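Fructose transport system repressor FruR (Pseudomonas putida, PDB 3O75) probably binds specific DNA sequences to regulate transcription, and holds fructose 1-phosphate between the two lobes of its LacI-family sugar-binding domain. Local coordinates at residues Gln110-Leu115 with Ala183-Ser188; Leu209-Phe214 with Leu225-Met230; Ser102-Ala107 with Val261-Lys266. All coordinates share one frame; numbering follows the deposited sequence.

Contact 1 (Gln110-Leu115 with Ala183-Ser188); sequences QLAASL and ALVTTS. With F1X (1-O-phosphono-beta-D-fructofuranose), chain C.
Val-185 faces helix 104-116 and divides its two methyls among three helix residues. With CG1 anti to the backbone N (chi1 176°), that methyl meets Leu-111 CD2 at 4.0 Å. CG2 serves the other two, lying 3.7 Å from Leu-115 CD2 and 4.1 Å from Ala-112 CA. Two residues earlier on the strand, Ala-183 puts its CB 4.1 Å from Leu-115 CB. Segment 110-115 runs nearly antiparallel to strand 183-186 (166°), their axes 8.8 Å apart, as one layer of the alpha/beta lobe covers the sheet face that carries Ala-183 and Val-185.

Among the polar atoms, Leu-184 O lies 3.3 Å from Leu-115 CD2 and is bonded to Gly-212 N of the next strand. Within the helix, Ser-114 OG donates to Leu-111 O and also bonds Asn-228 ND2. At the far end of the strand, Ser-188, the N-cap of helix 189-200, brings OG near both O2 and O1 of fructose 1-phosphate, and any bond is weak.

Across the two segments the chemistry is that of methyls and methylenes: the fit of their shapes, not directional bonding, probably sets where the helix sits on the strand.

Contact 2 (Leu209-Phe214 with Leu225-Met230); sequences LQLGTF and LPVNAM. With F1X (1-O-phosphono-beta-D-fructofuranose), chain C.
Thr-213 and Val-227 meet through their methyls: Thr-213 turns OG1 anti to its backbone nitrogen (chi1 -174°), which leaves CG2 between N and the carbonyl carbon, 3.9 Å from Val-227 CG1. Val-227 has CG1 anti to N (chi1 179°), and its other methyl, CG2, lies 4.1 Å from Leu-211 CB, the two side chains running side by side in the same direction. Leu-225 crosses Leu-211 at about a right angle, with CD2 on CD2 at 4.0 Å, and so prolongs this row on the face that helix 189-200 covers through Leu-192 and Phe-196.

Strands 210-214 and 227-231 are parallel neighbours in the sheet of the C-terminal lobe of a periplasmic-binding-protein fold. Asn-228 bonds strand 210-214 through both its backbone N and its O: the N donates to Leu-211 O, and the O takes the N-H of Thr-213, with Thr-213 N at 2.9 Å. Met-230 N continues the ladder to Thr-213 O at 3.0 Å. Beyond the ladder's start a water donates to both Leu-209 O and Pro-226 O, bridging the strands where they splay.

The Thr-213 hydroxyl donates to Phe-214 O, with OG1 at 2.7 Å, and is also bonded to Thr-186 OG1 on the adjacent strand. A valine here would probably leave Phe-214 O and the Thr-186 hydroxyl without this partner. On the other face, the Asn-228 amide reaches Ile-269 N and Ser-114 OG, while the Phe-214 ring has the ligand's phosphate oxygen O1P near its plane, at the edge.

Contact 3 (Ser102-Ala107 with Val261-Lys266); sequences SDDRDA and VGRTFK. With F1X (1-O-phosphono-beta-D-fructofuranose), chain C.
The guanidinium of Arg-263, whose side chain lies along Ser-102, presents an edge to the phosphate of fructose 1-phosphate, with P1 in its plane. Both terminal nitrogens fork onto a single oxygen: NH1 donates to O1P at 3.0 Å and NH2 to the same O1P at 3.1 Å. Asp-104 OD1 lies off the guanidinium plane, 4.4 Å from Arg-263 NE, and probably acts on it through charge alone; its salt bridge goes to Arg-138, which also hydrogen-bonds the sugar phosphate. Ser-102 OG approaches obliquely, 3.7 Å from NE. The second flat group, the Asp-103 carboxylate, is met on the syn side of OD1 by the backbone N of Arg-263 at 2.9 Å, with the donor 20° out of its plane.

These residues lie where two of the chain's crossovers pass side by side between the lobes, the hinge of the periplasmic-binding-protein fold. Strand 98-102 gives way there to helix 104-116, and strand 257-266 is interrupted. Asp-103 is the centre of an inverse gamma turn and the N-cap of the helix, yet its side chain makes no capping bond. With CG held between N and the carbonyl carbon (chi1 55°), it reaches across to the other crossover instead, where OD1 also lies 3.0 Å from Gly-262 CA.

Water extends the grip on the sugar: one molecule accepts from Arg-263 NH2 at 2.9 Å and also bonds Ser-102 OG and the ligand's O3. Arg-263 NH1 has a second acceptor in Met-230 O, which helps fix the rotation of the guanidinium as it faces the phosphate. Farther up the side chain, its CB packs loosely against Ala-107 CB.

How the contacts relate
From the N terminus, the chain builds most of the first lobe before contact 3 opens at 102-107, the crossover into helix 104-116. Contact 1 opens further along the same helix and closes at 183-188, setting that helix on the sheet. Contact 2 then opens at 209-214, on the strand next to 183-186, and closes after a short excursion at 225-230. Only at 261-266 does contact 3 close, so its long loop encloses the other two, which follow one another without crossing. Strand 227-231 adjoins 257-266, making the sheet continuous from contact 1 to the hinge. All three reach the same fructose 1-phosphate, contact 3 with the firmest bonds.

Contact 1 (Gln110-Leu115 with Ala183-Ser188)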
loop_
_atom_site.group_PDB
_atom_site.type_symbol
_atom_site.label_atom_id
_atom_site.label_comp_id
_atom_site.label_asym_id
_atom_site.label_seq_id
_atom_site.Cartn_x
_atom_site.Cartn_y
_atom_site.Cartn_z
ATOM N N GLN A 110 -4.765 -24.594 -9.589
ATOM C CA GLN A 110 -3.347 -24.915 -9.647
ATOM C C GLN A 110 -2.713 -24.776 -8.266
ATOM O O GLN A 110 -1.839 -25.559 -7.889
ATOM C CB GLN A 110 -2.645 -24.014 -10.662
ATOM C CG GLN A 110 -1.241 -24.459 -11.024
ATOM C CD GLN A 110 -0.586 -23.547 -12.044
ATOM O OE1 GLN A 110 -1.257 -22.762 -12.712
ATOM N NE2 GLN A 110 0.731 -23.654 -12.173
ATOM N N LEU A 111 -3.176 -23.791 -7.502
ATOM C CA LEU A 111 -2.635 -23.541 -6.173
ATOM C C LEU A 111 -2.980 -24.668 -5.195
ATOM O O LEU A 111 -2.097 -25.219 -4.539
ATOM C CB LEU A 111 -3.128 -22.191 -5.643
ATOM C CG LEU A 111 -2.433 -21.544 -4.443
ATOM C CD1 LEU A 111 -0.939 -21.394 -4.695
ATOM C CD2 LEU A 111 -3.061 -20.189 -4.125
ATOM N N ALA A 112 -4.260 -25.007 -5.083
ATOM C CA ALA A 112 -4.669 -26.078 -4.178
ATOM C C ALA A 112 -4.029 -27.412 -4.555
ATOM O O ALA A 112 -3.627 -28.189 -3.686
ATOM C CB ALA A 112 -6.183 -26.207 -4.146
ATOM N N ALA A 113 -3.931 -27.673 -5.856
ATOM C CA ALA A 113 -3.358 -28.927 -6.339
ATOM C C ALA A 113 -1.908 -29.089 -5.890
ATOM O O ALA A 113 -1.473 -30.192 -5.564
ATOM C CB ALA A 113 -3.470 -29.026 -7.873
ATOM N N SER A 114 -1.167 -27.985 -5.865
ATOM C CA SER A 114 0.241 -28.024 -5.483
ATOM C C SER A 114 0.414 -28.415 -4.018
ATOM O O SER A 114 1.423 -29.000 -3.640
ATOM C CB SER A 114 0.916 -26.678 -5.760
ATOM O OG SER A 114 0.516 -25.692 -4.823
ATOM N N LEU A 115 -0.573 -28.088 -3.192
ATOM C CA LEU A 115 -0.543 -28.474 -1.785
ATOM C C LEU A 115 -0.899 -29.950 -1.605
ATOM O O LEU A 115 -0.343 -30.629 -0.744
ATOM C CB LEU A 115 -1.481 -27.585 -0.960
ATOM C CG LEU A 115 -0.865 -26.290 -0.414
ATOM C CD1 LEU A 115 0.075 -25.659 -1.431
ATOM C CD2 LEU A 115 -1.945 -25.297 0.012
ATOM N N ALA A 183 -2.658 -28.381 5.381
ATOM C CA ALA A 183 -2.512 -27.502 4.229
ATOM C C ALA A 183 -3.607 -26.444 4.227
ATOM O O ALA A 183 -4.718 -26.698 4.693
ATOM C CB ALA A 183 -2.544 -28.310 2.931
ATOM N N LEU A 184 -3.296 -25.269 3.682
ATOM C CA LEU A 184 -4.212 -24.130 3.733
ATOM C C LEU A 184 -4.045 -23.227 2.516
ATOM O O LEU A 184 -2.918 -22.929 2.114
ATOM C CB LEU A 184 -3.969 -23.317 5.011
ATOM C CG LEU A 184 -4.674 -21.969 5.189
ATOM C CD1 LEU A 184 -6.174 -22.142 5.338
ATOM C CD2 LEU A 184 -4.107 -21.224 6.393
ATOM N N VAL A 185 -5.167 -22.795 1.938
ATOM C CA VAL A 185 -5.151 -21.847 0.824
ATOM C C VAL A 185 -5.882 -20.559 1.203
ATOM O O VAL A 185 -7.048 -20.598 1.606
ATOM C CB VAL A 185 -5.832 -22.431 -0.439
ATOM C CG1 VAL A 185 -5.893 -21.384 -1.535
ATOM C CG2 VAL A 185 -5.105 -23.689 -0.931
ATOM N N THR A 186 -5.203 -19.422 1.074
ATOM C CA THR A 186 -5.844 -18.125 1.280
ATOM C C THR A 186 -6.073 -17.433 -0.065
ATOM O O THR A 186 -5.221 -17.489 -0.953
ATOM C CB THR A 186 -5.028 -17.209 2.231
ATOM O OG1 THR A 186 -3.673 -17.120 1.782
ATOM C CG2 THR A 186 -5.039 -17.758 3.644
ATOM N N THR A 187 -7.231 -16.792 -0.207
ATOM C CA THR A 187 -7.646 -16.196 -1.477
ATOM C C THR A 187 -7.192 -14.748 -1.673
ATOM O O THR A 187 -7.606 -14.090 -2.630
ATOM C CB THR A 187 -9.174 -16.245 -1.650
ATOM O OG1 THR A 187 -9.794 -15.453 -0.630
ATOM C CG2 THR A 187 -9.677 -17.672 -1.553
ATOM N N SER A 188 -6.354 -14.255 -0.769
ATOM C CA SER A 188 -5.791 -12.911 -0.883
ATOM C C SER A 188 -4.674 -12.800 0.137
ATOM O O SER A 188 -4.776 -13.378 1.220
ATOM C CB SER A 188 -6.864 -11.856 -0.609
ATOM O OG SER A 188 -6.305 -10.555 -0.567
HETATM C C1 F1X C . -5.911 -8.748 -4.432
HETATM O O1 F1X C . -4.989 -9.257 -3.481
HETATM P P1 F1X C . -3.952 -10.399 -3.938
HETATM C C2 F1X C . -7.278 -9.351 -4.163
HETATM O O2 F1X C . -7.144 -10.742 -3.844
HETATM C C3 F1X C . -8.181 -9.183 -5.377
HETATM O O3 F1X C . -7.947 -10.186 -6.363
HETATM C C4 F1X C . -9.546 -9.274 -4.743
HETATM O O4 F1X C . -10.600 -8.755 -5.558
HETATM C C5 F1X C . -9.277 -8.392 -3.539
HETATM O O5 F1X C . -7.953 -8.699 -3.087
HETATM C C6 F1X C . -10.336 -8.590 -2.482
HETATM O O6 F1X C . -11.343 -7.642 -2.810
HETATM O O1P F1X C . -4.824 -11.532 -4.414
HETATM O O2P F1X C . -3.143 -9.750 -5.028
HETATM O O3P F1X C . -3.188 -10.712 -2.676
#

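Contact 2 (Leu209-Phe214 with Leu225-Met230)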
loop_
_atom_site.group_PDB
_atom_site.type_symbol
_atom_site.label_atom_id
_atom_site.label_comp_id
_atom_site.label_asym_id
_atom_site.label_seq_id
_atom_site.Cartn_x
_atom_site.Cartn_y
_atom_site.Cartn_z
ATOM N N LEU A 209 2.926 -25.807 8.367
ATOM C CA LEU A 209 1.849 -26.359 7.552
ATOM C C LEU A 209 2.101 -25.964 6.106
ATOM O O LEU A 209 2.830 -25.008 5.839
ATOM C CB LEU A 209 0.477 -25.846 7.999
ATOM C CG LEU A 209 0.097 -24.404 7.648
ATOM C CD1 LEU A 209 -1.403 -24.178 7.818
ATOM C CD2 LEU A 209 0.889 -23.392 8.471
ATOM N N GLN A 210 1.511 -26.703 5.174
ATOM C CA GLN A 210 1.619 -26.363 3.764
ATOM C C GLN A 210 0.715 -25.171 3.471
ATOM O O GLN A 210 -0.488 -25.208 3.727
ATOM C CB GLN A 210 1.236 -27.557 2.890
ATOM C CG GLN A 210 2.040 -28.826 3.174
ATOM C CD GLN A 210 3.331 -28.915 2.372
ATOM O OE1 GLN A 210 4.243 -29.663 2.725
ATOM N NE2 GLN A 210 3.406 -28.160 1.282
ATOM N N LEU A 211 1.303 -24.115 2.925
ATOM C CA LEU A 211 0.593 -22.863 2.737
ATOM C C LEU A 211 0.578 -22.445 1.272
ATOM O O LEU A 211 1.616 -22.409 0.614
ATOM C CB LEU A 211 1.272 -21.778 3.572
ATOM C CG LEU A 211 0.417 -20.850 4.435
ATOM C CD1 LEU A 211 -0.724 -21.611 5.092
ATOM C CD2 LEU A 211 1.287 -20.163 5.481
ATOM N N GLY A 212 -0.604 -22.121 0.765
ATOM C CA GLY A 212 -0.726 -21.539 -0.559
ATOM C C GLY A 212 -1.575 -20.288 -0.464
ATOM O O GLY A 212 -2.568 -20.269 0.262
ATOM N N THR A 213 -1.196 -19.238 -1.185
ATOM C CA THR A 213 -1.957 -17.996 -1.122
ATOM C C THR A 213 -2.052 -17.276 -2.456
ATOM O O THR A 213 -1.138 -17.333 -3.280
ATOM C CB THR A 213 -1.356 -16.995 -0.105
ATOM O OG1 THR A 213 -2.219 -15.856 0.007
ATOM C CG2 THR A 213 0.019 -16.518 -0.566
ATOM N N PHE A 214 -3.173 -16.595 -2.654
ATOM C CA PHE A 214 -3.267 -15.568 -3.675
ATOM C C PHE A 214 -2.455 -14.368 -3.203
ATOM O O PHE A 214 -2.404 -14.079 -2.009
ATOM C CB PHE A 214 -4.726 -15.168 -3.896
ATOM C CG PHE A 214 -5.418 -15.980 -4.947
ATOM C CD1 PHE A 214 -5.786 -17.292 -4.702
ATOM C CD2 PHE A 214 -5.695 -15.434 -6.186
ATOM C CE1 PHE A 214 -6.419 -18.044 -5.680
ATOM C CE2 PHE A 214 -6.328 -16.181 -7.166
ATOM C CZ PHE A 214 -6.688 -17.488 -6.912
ATOM N N LEU A 225 9.265 -20.873 6.783
ATOM C CA LEU A 225 8.151 -21.620 6.215
ATOM C C LEU A 225 7.869 -21.162 4.784
ATOM O O LEU A 225 7.409 -20.042 4.568
ATOM C CB LEU A 225 6.910 -21.409 7.083
ATOM C CG LEU A 225 5.596 -22.061 6.665
ATOM C CD1 LEU A 225 5.677 -23.567 6.832
ATOM C CD2 LEU A 225 4.451 -21.489 7.487
ATOM N N PRO A 226 8.143 -22.035 3.801
ATOM C CA PRO A 226 7.919 -21.735 2.381
ATOM C C PRO A 226 6.435 -21.588 2.039
ATOM O O PRO A 226 5.602 -22.317 2.580
ATOM C CB PRO A 226 8.499 -22.961 1.670
ATOM C CG PRO A 226 8.418 -24.055 2.682
ATOM C CD PRO A 226 8.680 -23.393 4.000
ATOM N N VAL A 227 6.119 -20.659 1.141
ATOM C CA VAL A 227 4.737 -20.409 0.748
ATOM C C VAL A 227 4.586 -20.337 -0.767
ATOM O O VAL A 227 5.245 -19.534 -1.426
ATOM C CB VAL A 227 4.217 -19.089 1.342
ATOM C CG1 VAL A 227 2.785 -18.836 0.891
ATOM C CG2 VAL A 227 4.312 -19.113 2.860
ATOM N N ASN A 228 3.717 -21.181 -1.318
ATOM C CA ASN A 228 3.359 -21.087 -2.729
ATOM C C ASN A 228 2.426 -19.907 -2.967
ATOM O O ASN A 228 1.482 -19.701 -2.212
ATOM C CB ASN A 228 2.714 -22.384 -3.215
ATOM C CG ASN A 228 3.725 -23.498 -3.400
ATOM O OD1 ASN A 228 4.909 -23.330 -3.102
ATOM N ND2 ASN A 228 3.265 -24.643 -3.899
ATOM N N ALA A 229 2.685 -19.140 -4.018
ATOM C CA ALA A 229 1.964 -17.894 -4.231
ATOM C C ALA A 229 1.554 -17.694 -5.683
ATOM O O ALA A 229 2.308 -18.020 -6.603
ATOM C CB ALA A 229 2.812 -16.720 -3.755
ATOM N N MET A 230 0.351 -17.159 -5.874
ATOM C CA MET A 230 -0.124 -16.768 -7.191
ATOM C C MET A 230 -0.216 -15.248 -7.248
ATOM O O MET A 230 -1.205 -14.657 -6.806
ATOM C CB MET A 230 -1.494 -17.383 -7.473
ATOM C CG MET A 230 -1.467 -18.852 -7.827
ATOM S SD MET A 230 -0.914 -19.168 -9.522
ATOM C CE MET A 230 -1.161 -20.944 -9.604
HETATM C C1 F1X C . -5.911 -8.748 -4.432
HETATM O O1 F1X C . -4.989 -9.257 -3.481
HETATM P P1 F1X C . -3.952 -10.399 -3.938
HETATM C C2 F1X C . -7.278 -9.351 -4.163
HETATM O O2 F1X C . -7.144 -10.742 -3.844
HETATM C C3 F1X C . -8.181 -9.183 -5.377
HETATM O O3 F1X C . -7.947 -10.186 -6.363
HETATM C C4 F1X C . -9.546 -9.274 -4.743
HETATM O O4 F1X C . -10.600 -8.755 -5.558
HETATM C C5 F1X C . -9.277 -8.392 -3.539
HETATM O O5 F1X C . -7.953 -8.699 -3.087
HETATM C C6 F1X C . -10.336 -8.590 -2.482
HETATM O O6 F1X C . -11.343 -7.642 -2.810
HETATM O O1P F1X C . -4.824 -11.532 -4.414
HETATM O O2P F1X C . -3.143 -9.750 -5.028
HETATM O O3P F1X C . -3.188 -10.712 -2.676
HETATM O O HOH W 1 4.351 -24.503 3.833
#

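Contact 3 (Ser102-Ala107 with Val261-Lys266)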
loop_
_atom_site.group_PDB
_atom_site.type_symbol
_atom_site.label_atom_id
_atom_site.label_comp_id
_atom_site.label_asym_id
_atom_site.label_seq_id
_atom_site.Cartn_x
_atom_site.Cartn_y
_atom_site.Cartn_z
ATOM N N SER A 102 -7.944 -11.493 -13.503
ATOM C CA SER A 102 -7.029 -12.634 -13.461
ATOM C C SER A 102 -7.760 -13.939 -13.769
ATOM O O SER A 102 -8.991 -13.983 -13.791
ATOM C CB SER A 102 -6.359 -12.738 -12.088
ATOM O OG SER A 102 -5.607 -11.573 -11.789
ATOM N N ASP A 103 -6.996 -14.999 -14.008
ATOM C CA ASP A 103 -7.571 -16.331 -14.170
ATOM C C ASP A 103 -7.831 -16.960 -12.805
ATOM O O ASP A 103 -7.195 -17.949 -12.439
ATOM C CB ASP A 103 -6.650 -17.231 -15.004
ATOM C CG ASP A 103 -5.238 -17.327 -14.433
ATOM O OD1 ASP A 103 -4.766 -16.350 -13.817
ATOM O OD2 ASP A 103 -4.595 -18.384 -14.607
ATOM N N ASP A 104 -8.773 -16.384 -12.065
ATOM C CA ASP A 104 -9.023 -16.784 -10.682
ATOM C C ASP A 104 -9.269 -18.286 -10.503
ATOM O O ASP A 104 -8.657 -18.923 -9.646
ATOM C CB ASP A 104 -10.188 -15.975 -10.098
ATOM C CG ASP A 104 -9.865 -14.494 -9.973
ATOM O OD1 ASP A 104 -8.816 -14.160 -9.389
ATOM O OD2 ASP A 104 -10.652 -13.661 -10.464
ATOM N N ARG A 105 -10.160 -18.848 -11.311
ATOM C CA ARG A 105 -10.495 -20.258 -11.198
ATOM C C ARG A 105 -9.273 -21.159 -11.403
ATOM O O ARG A 105 -8.991 -22.025 -10.576
ATOM C CB ARG A 105 -11.607 -20.622 -12.182
ATOM C CG ARG A 105 -11.933 -22.103 -12.222
ATOM C CD ARG A 105 -13.364 -22.353 -12.678
ATOM N NE ARG A 105 -14.233 -22.701 -11.556
ATOM C CZ ARG A 105 -15.458 -23.199 -11.685
ATOM N NH1 ARG A 105 -15.966 -23.409 -12.892
ATOM N NH2 ARG A 105 -16.175 -23.492 -10.608
ATOM N N ASP A 106 -8.548 -20.952 -12.499
ATOM C CA ASP A 106 -7.381 -21.778 -12.808
ATOM C C ASP A 106 -6.237 -21.556 -11.815
ATOM O O ASP A 106 -5.532 -22.498 -11.445
ATOM C CB ASP A 106 -6.893 -21.509 -14.233
ATOM C CG ASP A 106 -7.937 -21.853 -15.286
ATOM O OD1 ASP A 106 -9.035 -22.324 -14.916
ATOM O OD2 ASP A 106 -7.654 -21.652 -16.488
ATOM N N ALA A 107 -6.051 -20.311 -11.387
ATOM C CA ALA A 107 -5.004 -20.002 -10.419
ATOM C C ALA A 107 -5.255 -20.744 -9.111
ATOM O O ALA A 107 -4.352 -21.374 -8.560
ATOM C CB ALA A 107 -4.919 -18.501 -10.175
ATOM N N VAL A 261 -5.832 -12.054 -17.395
ATOM C CA VAL A 261 -4.386 -12.007 -17.236
ATOM C C VAL A 261 -3.977 -13.028 -16.184
ATOM O O VAL A 261 -4.374 -12.931 -15.025
ATOM C CB VAL A 261 -3.895 -10.614 -16.808
ATOM C CG1 VAL A 261 -2.400 -10.642 -16.557
ATOM C CG2 VAL A 261 -4.232 -9.579 -17.865
ATOM N N GLY A 262 -3.189 -14.013 -16.597
ATOM C CA GLY A 262 -2.778 -15.083 -15.707
ATOM C C GLY A 262 -1.945 -14.600 -14.537
ATOM O O GLY A 262 -1.178 -13.645 -14.658
ATOM N N ARG A 263 -2.102 -15.258 -13.393
ATOM C CA ARG A 263 -1.261 -14.967 -12.242
ATOM C C ARG A 263 0.078 -15.704 -12.351
ATOM O O ARG A 263 0.168 -16.768 -12.966
ATOM C CB ARG A 263 -1.981 -15.322 -10.938
ATOM C CG ARG A 263 -3.215 -14.471 -10.656
ATOM C CD ARG A 263 -3.520 -14.434 -9.170
ATOM N NE ARG A 263 -4.545 -13.448 -8.833
ATOM C CZ ARG A 263 -4.592 -12.784 -7.680
ATOM N NH1 ARG A 263 -3.667 -12.989 -6.753
ATOM N NH2 ARG A 263 -5.561 -11.909 -7.450
ATOM N N THR A 264 1.121 -15.127 -11.766
ATOM C CA THR A 264 2.434 -15.760 -11.751
ATOM C C THR A 264 2.548 -16.715 -10.567
ATOM O O THR A 264 2.341 -16.320 -9.422
ATOM C CB THR A 264 3.556 -14.709 -11.674
ATOM O OG1 THR A 264 3.394 -13.760 -12.733
ATOM C CG2 THR A 264 4.923 -15.368 -11.801
ATOM N N PHE A 265 2.878 -17.970 -10.852
ATOM C CA PHE A 265 2.999 -18.991 -9.817
ATOM C C PHE A 265 4.406 -19.010 -9.227
ATOM O O PHE A 265 5.373 -19.343 -9.909
ATOM C CB PHE A 265 2.649 -20.361 -10.404
ATOM C CG PHE A 265 2.451 -21.442 -9.377
ATOM C CD1 PHE A 265 2.001 -21.140 -8.105
ATOM C CD2 PHE A 265 2.686 -22.770 -9.701
ATOM C CE1 PHE A 265 1.807 -22.140 -7.167
ATOM C CE2 PHE A 265 2.494 -23.772 -8.766
ATOM C CZ PHE A 265 2.054 -23.453 -7.496
ATOM N N LYS A 266 4.521 -18.636 -7.959
ATOM C CA LYS A 266 5.788 -18.736 -7.250
ATOM C C LYS A 266 5.737 -19.978 -6.375
ATOM O O LYS A 266 5.149 -19.959 -5.295
ATOM C CB LYS A 266 6.026 -17.494 -6.391
ATOM C CG LYS A 266 5.594 -16.191 -7.050
ATOM C CD LYS A 266 6.774 -15.345 -7.489
ATOM C CE LYS A 266 6.291 -14.102 -8.222
ATOM N NZ LYS A 266 7.413 -13.196 -8.601
HETATM C C1 F1X C . -5.911 -8.748 -4.432
HETATM O O1 F1X C . -4.989 -9.257 -3.481
HETATM P P1 F1X C . -3.952 -10.399 -3.938
HETATM C C2 F1X C . -7.278 -9.351 -4.163
HETATM O O2 F1X C . -7.144 -10.742 -3.844
HETATM C C3 F1X C . -8.181 -9.183 -5.377
HETATM O O3 F1X C . -7.947 -10.186 -6.363
HETATM C C4 F1X C . -9.546 -9.274 -4.743
HETATM O O4 F1X C . -10.600 -8.755 -5.558
HETATM C C5 F1X C . -9.277 -8.392 -3.539
HETATM O O5 F1X C . -7.953 -8.699 -3.087
HETATM C C6 F1X C . -10.336 -8.590 -2.482
HETATM O O6 F1X C . -11.343 -7.642 -2.810
HETATM O O1P F1X C . -4.824 -11.532 -4.414
HETATM O O2P F1X C . -3.143 -9.750 -5.028
HETATM O O3P F1X C . -3.188 -10.712 -2.676
HETATM O O HOH W 2 -7.128 -10.469 -9.472
HETATM O O HOH W 3 -2.619 -11.341 -13.164
#